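Local coordinates for conserved exported protein (Bacteroides fragilis, PDB 3CLW), which probably hydrolyses O-glycosidic bonds, although its natural substrate and biological role are not established, at residues 205-219 and 260-272. Residues are numbered along the deposited sequence; the frame is centred on the assembly and turned at random.
Sequences ADLYRMVEELDKAIS and GQYSVLKFKNLFN
Tyr-262 lays one ring face against the start of segment 205-219, CE1 lying 3.7 Å from Ala-205 CB. Its carbonyl O and that of Ser-263 lie at the Tyr-208 ring edge, near its plane, Ser-263 O 3.3 Å from Tyr-208 CE1. Val-264 fills the angle between Tyr-208 and Val-211, its CG1 3.9 Å from Tyr-208 CD1. Lys-266, extended beyond CG, crosses Tyr-208 and donates from NZ to Tyr-208 OH (2.7 Å). Phe-267 turns its edge to the Tyr-208 face (offset edge-to-face, planes at 67°), while Glu-212 CA makes a CH-pi contact over one Phe-267 face, 4.1 Å from the centroid and 27° off the normal. A chi1 of -178° swings the Asp-215 carboxylate from its own N toward the type I beta turn Phe-267 to Leu-270: OD1 accepts from Asn-269 N (2.7 Å), and a water links OD2 to Lys-268 N. Asn-269 ND2 donates to Asp-215 O and Ser-219 OG, both at 2.9 Å near the amide plane; Asp-215 O, already bonded to Ser-219 N, so has two donors. Leu-270 CD1 meets Val-211 CG1 where strand 270-276, parallel to strand 226-232, begins. A helix packed on the loop entering a neighbouring parallel strand fits the family's TIM barrel.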
loop_
_atom_site.group_PDB
_atom_site.type_symbol
_atom_site.label_atom_id
_atom_site.label_comp_id
_atom_site.label_asym_id
_atom_site.label_seq_id
_atom_site.Cartn_x
_atom_site.Cartn_y
_atom_site.Cartn_z
ATOM N N ALA A 205 -1.459 2.177 24.248
ATOM C CA ALA A 205 -0.761 3.177 25.055
ATOM C C ALA A 205 0.551 3.586 24.394
ATOM O O ALA A 205 0.891 4.766 24.365
ATOM C CB ALA A 205 -0.547 2.705 26.507
ATOM N N ASP A 206 1.276 2.613 23.853
ATOM C CA ASP A 206 2.513 2.868 23.109
ATOM C C ASP A 206 2.235 3.746 21.880
ATOM O O ASP A 206 2.889 4.753 21.664
ATOM C CB ASP A 206 3.158 1.543 22.700
ATOM C CG ASP A 206 3.530 0.666 23.906
ATOM O OD1 ASP A 206 3.862 1.209 24.992
ATOM O OD2 ASP A 206 3.489 -0.578 23.771
ATOM N N LEU A 207 1.217 3.367 21.122
ATOM C CA LEU A 207 0.856 4.060 19.911
ATOM C C LEU A 207 0.481 5.505 20.195
ATOM O O LEU A 207 0.886 6.422 19.461
ATOM C CB LEU A 207 -0.300 3.324 19.210
ATOM C CG LEU A 207 0.084 1.966 18.608
ATOM C CD1 LEU A 207 -1.139 1.245 18.061
ATOM C CD2 LEU A 207 1.165 2.093 17.522
ATOM N N TYR A 208 -0.301 5.700 21.265
ATOM C CA TYR A 208 -0.748 7.023 21.669
ATOM C C TYR A 208 0.444 7.917 22.001
ATOM O O TYR A 208 0.488 9.081 21.590
ATOM C CB TYR A 208 -1.769 6.927 22.841
ATOM C CG TYR A 208 -2.202 8.268 23.388
ATOM C CD1 TYR A 208 -3.405 8.834 23.022
ATOM C CD2 TYR A 208 -1.370 8.983 24.264
ATOM C CE1 TYR A 208 -3.796 10.083 23.531
ATOM C CE2 TYR A 208 -1.737 10.233 24.777
ATOM C CZ TYR A 208 -2.944 10.772 24.411
ATOM O OH TYR A 208 -3.303 12.004 24.929
ATOM N N ARG A 209 1.415 7.376 22.719
ATOM C CA ARG A 209 2.608 8.140 23.056
ATOM C C ARG A 209 3.407 8.524 21.827
ATOM O O ARG A 209 3.872 9.650 21.741
ATOM C CB ARG A 209 3.530 7.406 24.047
ATOM C CG ARG A 209 3.086 7.448 25.483
ATOM C CD ARG A 209 4.214 7.025 26.437
ATOM N NE ARG A 209 5.227 8.074 26.670
ATOM C CZ ARG A 209 6.395 7.860 27.287
ATOM N NH1 ARG A 209 6.733 6.646 27.723
ATOM N NH2 ARG A 209 7.231 8.860 27.475
ATOM N N MET A 210 3.572 7.588 20.882
ATOM C CA MET A 210 4.290 7.878 19.669
ATOM C C MET A 210 3.577 9.001 18.919
ATOM O O MET A 210 4.206 9.951 18.469
ATOM C CB MET A 210 4.495 6.615 18.819
ATOM C CG MET A 210 5.764 5.754 19.222
ATOM S SD MET A 210 7.282 6.709 19.577
ATOM C CE MET A 210 7.381 7.642 18.025
ATOM N N VAL A 211 2.254 8.934 18.835
ATOM C CA VAL A 211 1.514 10.021 18.196
ATOM C C VAL A 211 1.751 11.355 18.921
ATOM O O VAL A 211 2.063 12.358 18.303
ATOM C CB VAL A 211 0.012 9.710 18.063
ATOM C CG1 VAL A 211 -0.732 10.922 17.511
ATOM C CG2 VAL A 211 -0.187 8.520 17.147
ATOM N N GLU A 212 1.652 11.329 20.240
ATOM C CA GLU A 212 1.815 12.508 21.051
ATOM C C GLU A 212 3.202 13.113 20.839
ATOM O O GLU A 212 3.327 14.319 20.584
ATOM C CB GLU A 212 1.575 12.132 22.520
ATOM C CG GLU A 212 1.853 13.204 23.552
ATOM C CD GLU A 212 1.392 12.742 24.966
ATOM O OE1 GLU A 212 1.826 11.650 25.457
ATOM O OE2 GLU A 212 0.554 13.459 25.555
ATOM N N GLU A 213 4.241 12.282 20.920
ATOM C CA GLU A 213 5.605 12.785 20.749
ATOM C C GLU A 213 5.914 13.259 19.311
ATOM O O GLU A 213 6.588 14.294 19.106
ATOM C CB GLU A 213 6.626 11.746 21.228
ATOM C CG GLU A 213 6.534 11.412 22.713
ATOM C CD GLU A 213 6.690 12.622 23.647
ATOM O OE1 GLU A 213 7.396 13.602 23.325
ATOM O OE2 GLU A 213 6.102 12.582 24.747
ATOM N N LEU A 214 5.435 12.508 18.320
ATOM C CA LEU A 214 5.602 12.932 16.909
ATOM C C LEU A 214 4.893 14.257 16.675
ATOM O O LEU A 214 5.435 15.151 16.066
ATOM C CB LEU A 214 5.067 11.876 15.947
ATOM C CG LEU A 214 6.081 10.794 15.590
ATOM C CD1 LEU A 214 5.328 9.601 15.052
ATOM C CD2 LEU A 214 7.113 11.349 14.563
ATOM N N ASP A 215 3.675 14.375 17.183
ATOM C CA ASP A 215 2.913 15.621 17.082
ATOM C C ASP A 215 3.736 16.806 17.572
ATOM O O ASP A 215 3.865 17.792 16.881
ATOM C CB ASP A 215 1.607 15.503 17.852
ATOM C CG ASP A 215 0.757 16.754 17.747
ATOM O OD1 ASP A 215 0.140 16.980 16.678
ATOM O OD2 ASP A 215 0.699 17.502 18.753
ATOM N N LYS A 216 4.309 16.687 18.757
ATOM C CA LYS A 216 5.133 17.732 19.342
ATOM C C LYS A 216 6.393 18.021 18.505
ATOM O O LYS A 216 6.740 19.176 18.242
ATOM C CB LYS A 216 5.508 17.298 20.761
ATOM C CG LYS A 216 6.386 18.257 21.545
ATOM C CD LYS A 216 6.732 17.568 22.875
ATOM C CE LYS A 216 7.454 18.479 23.870
ATOM N NZ LYS A 216 7.095 18.076 25.299
ATOM N N ALA A 217 7.084 16.961 18.103
ATOM C CA ALA A 217 8.294 17.082 17.282
ATOM C C ALA A 217 8.019 17.744 15.905
ATOM O O ALA A 217 8.804 18.579 15.435
ATOM C CB ALA A 217 8.935 15.684 17.139
ATOM N N ILE A 218 6.895 17.408 15.277
ATOM C CA ILE A 218 6.544 18.008 13.973
ATOM C C ILE A 218 6.262 19.514 14.102
ATOM O O ILE A 218 6.572 20.291 13.183
ATOM C CB ILE A 218 5.318 17.306 13.317
ATOM C CG1 ILE A 218 5.704 15.926 12.766
ATOM C CG2 ILE A 218 4.646 18.213 12.201
ATOM C CD1 ILE A 218 4.489 15.020 12.428
ATOM N N SER A 219 5.661 19.901 15.241
ATOM C CA SER A 219 5.310 21.288 15.514
ATOM C C SER A 219 6.572 22.088 15.750
ATOM O O SER A 219 6.720 23.166 15.173
ATOM C CB SER A 219 4.315 21.402 16.698
ATOM O OG SER A 219 3.018 20.964 16.319
ATOM N N GLY A 260 -12.743 7.930 22.933
ATOM C CA GLY A 260 -12.004 6.678 23.079
ATOM C C GLY A 260 -10.879 6.811 24.081
ATOM O O GLY A 260 -10.279 7.872 24.200
ATOM N N GLN A 261 -10.583 5.732 24.796
ATOM C CA GLN A 261 -9.532 5.748 25.819
ATOM C C GLN A 261 -8.209 6.336 25.338
ATOM O O GLN A 261 -7.502 7.033 26.079
ATOM C CB GLN A 261 -9.260 4.334 26.314
ATOM C CG GLN A 261 -8.428 4.296 27.596
ATOM C CD GLN A 261 -8.095 2.874 28.026
ATOM O OE1 GLN A 261 -8.715 1.910 27.567
ATOM N NE2 GLN A 261 -7.098 2.739 28.887
ATOM N N TYR A 262 -7.851 6.021 24.101
ATOM C CA TYR A 262 -6.601 6.495 23.567
ATOM C C TYR A 262 -6.861 7.304 22.319
ATOM O O TYR A 262 -6.180 7.127 21.309
ATOM C CB TYR A 262 -5.707 5.317 23.250
ATOM C CG TYR A 262 -5.362 4.454 24.422
ATOM C CD1 TYR A 262 -4.360 4.824 25.305
ATOM C CD2 TYR A 262 -6.024 3.241 24.638
ATOM C CE1 TYR A 262 -4.027 4.020 26.384
ATOM C CE2 TYR A 262 -5.685 2.415 25.711
ATOM C CZ TYR A 262 -4.686 2.832 26.574
ATOM O OH TYR A 262 -4.332 2.050 27.627
ATOM N N SER A 263 -7.866 8.166 22.388
ATOM C CA SER A 263 -8.246 8.996 21.253
ATOM C C SER A 263 -7.081 9.891 20.848
ATOM O O SER A 263 -6.503 10.580 21.697
ATOM C CB SER A 263 -9.494 9.842 21.552
ATOM O OG SER A 263 -9.921 10.554 20.393
ATOM N N VAL A 264 -6.744 9.866 19.549
ATOM C CA VAL A 264 -5.640 10.676 19.002
ATOM C C VAL A 264 -6.154 11.839 18.161
ATOM O O VAL A 264 -5.378 12.649 17.658
ATOM C CB VAL A 264 -4.646 9.802 18.188
ATOM C CG1 VAL A 264 -3.929 8.830 19.111
ATOM C CG2 VAL A 264 -5.346 9.041 17.030
ATOM N N LEU A 265 -7.475 11.936 18.044
ATOM C CA LEU A 265 -8.141 12.876 17.135
ATOM C C LEU A 265 -7.738 14.327 17.393
ATOM O O LEU A 265 -7.669 15.123 16.468
ATOM C CB LEU A 265 -9.676 12.716 17.209
ATOM C CG LEU A 265 -10.344 11.424 16.675
ATOM C CD1 LEU A 265 -11.870 11.520 16.825
ATOM C CD2 LEU A 265 -9.959 11.074 15.201
ATOM N N LYS A 266 -7.426 14.633 18.647
ATOM C CA LYS A 266 -7.027 15.962 19.100
ATOM C C LYS A 266 -5.672 16.450 18.591
ATOM O O LYS A 266 -5.399 17.654 18.597
ATOM C CB LYS A 266 -6.990 15.977 20.629
ATOM C CG LYS A 266 -5.969 14.991 21.249
ATOM C CD LYS A 266 -6.249 14.798 22.748
ATOM C CE LYS A 266 -5.200 13.900 23.402
ATOM N NZ LYS A 266 -5.464 13.576 24.852
ATOM N N PHE A 267 -4.793 15.523 18.213
ATOM C CA PHE A 267 -3.451 15.897 17.807
ATOM C C PHE A 267 -3.470 16.571 16.445
ATOM O O PHE A 267 -3.962 16.015 15.473
ATOM C CB PHE A 267 -2.522 14.701 17.865
ATOM C CG PHE A 267 -2.266 14.211 19.274
ATOM C CD1 PHE A 267 -1.514 14.977 20.174
ATOM C CD2 PHE A 267 -2.805 13.017 19.714
ATOM C CE1 PHE A 267 -1.288 14.531 21.488
ATOM C CE2 PHE A 267 -2.567 12.567 21.021
ATOM C CZ PHE A 267 -1.807 13.324 21.895
ATOM N N LYS A 268 -2.991 17.808 16.437
ATOM C CA LYS A 268 -2.908 18.693 15.262
ATOM C C LYS A 268 -2.224 18.021 14.051
ATOM O O LYS A 268 -2.641 18.202 12.912
ATOM C CB LYS A 268 -2.108 19.933 15.691
ATOM C CG LYS A 268 -1.908 21.036 14.670
ATOM C CD LYS A 268 -0.726 21.947 15.079
ATOM C CE LYS A 268 -0.467 23.073 14.024
ATOM N NZ LYS A 268 0.946 23.702 14.054
ATOM N N ASN A 269 -1.168 17.255 14.303
ATOM C CA ASN A 269 -0.339 16.744 13.200
ATOM C C ASN A 269 -0.655 15.308 12.821
ATOM O O ASN A 269 0.074 14.692 12.033
ATOM C CB ASN A 269 1.152 16.935 13.497
ATOM C CG ASN A 269 1.519 18.379 13.627
ATOM O OD1 ASN A 269 1.228 19.171 12.734
ATOM N ND2 ASN A 269 2.169 18.741 14.733
ATOM N N LEU A 270 -1.747 14.790 13.390
ATOM C CA LEU A 270 -2.264 13.480 13.014
ATOM C C LEU A 270 -2.822 13.561 11.609
ATOM O O LEU A 270 -3.585 14.481 11.294
ATOM C CB LEU A 270 -3.385 13.039 13.947
ATOM C CG LEU A 270 -3.963 11.621 13.707
ATOM C CD1 LEU A 270 -3.089 10.502 14.288
ATOM C CD2 LEU A 270 -5.431 11.522 14.232
ATOM N N PHE A 271 -2.447 12.600 10.770
ATOM C CA PHE A 271 -3.170 12.377 9.540
ATOM C C PHE A 271 -4.487 11.704 9.898
ATOM O O PHE A 271 -4.491 10.610 10.493
ATOM C CB PHE A 271 -2.352 11.495 8.598
ATOM C CG PHE A 271 -3.025 11.223 7.287
ATOM C CD1 PHE A 271 -3.823 12.203 6.668
ATOM C CD2 PHE A 271 -2.817 10.002 6.626
ATOM C CE1 PHE A 271 -4.427 11.949 5.434
ATOM C CE2 PHE A 271 -3.435 9.746 5.396
ATOM C CZ PHE A 271 -4.250 10.717 4.821
ATOM N N ASN A 272 -5.601 12.347 9.527
ATOM C CA ASN A 272 -6.917 11.897 9.947
ATOM C C ASN A 272 -7.394 10.745 9.071
ATOM O O ASN A 272 -8.207 10.919 8.154
ATOM C CB ASN A 272 -7.925 13.076 9.963
ATOM C CG ASN A 272 -9.330 12.664 10.431
ATOM O OD1 ASN A 272 -9.491 11.783 11.278
ATOM N ND2 ASN A 272 -10.346 13.311 9.868
HETATM O O HOH W 1 -1.857 18.884 18.941
#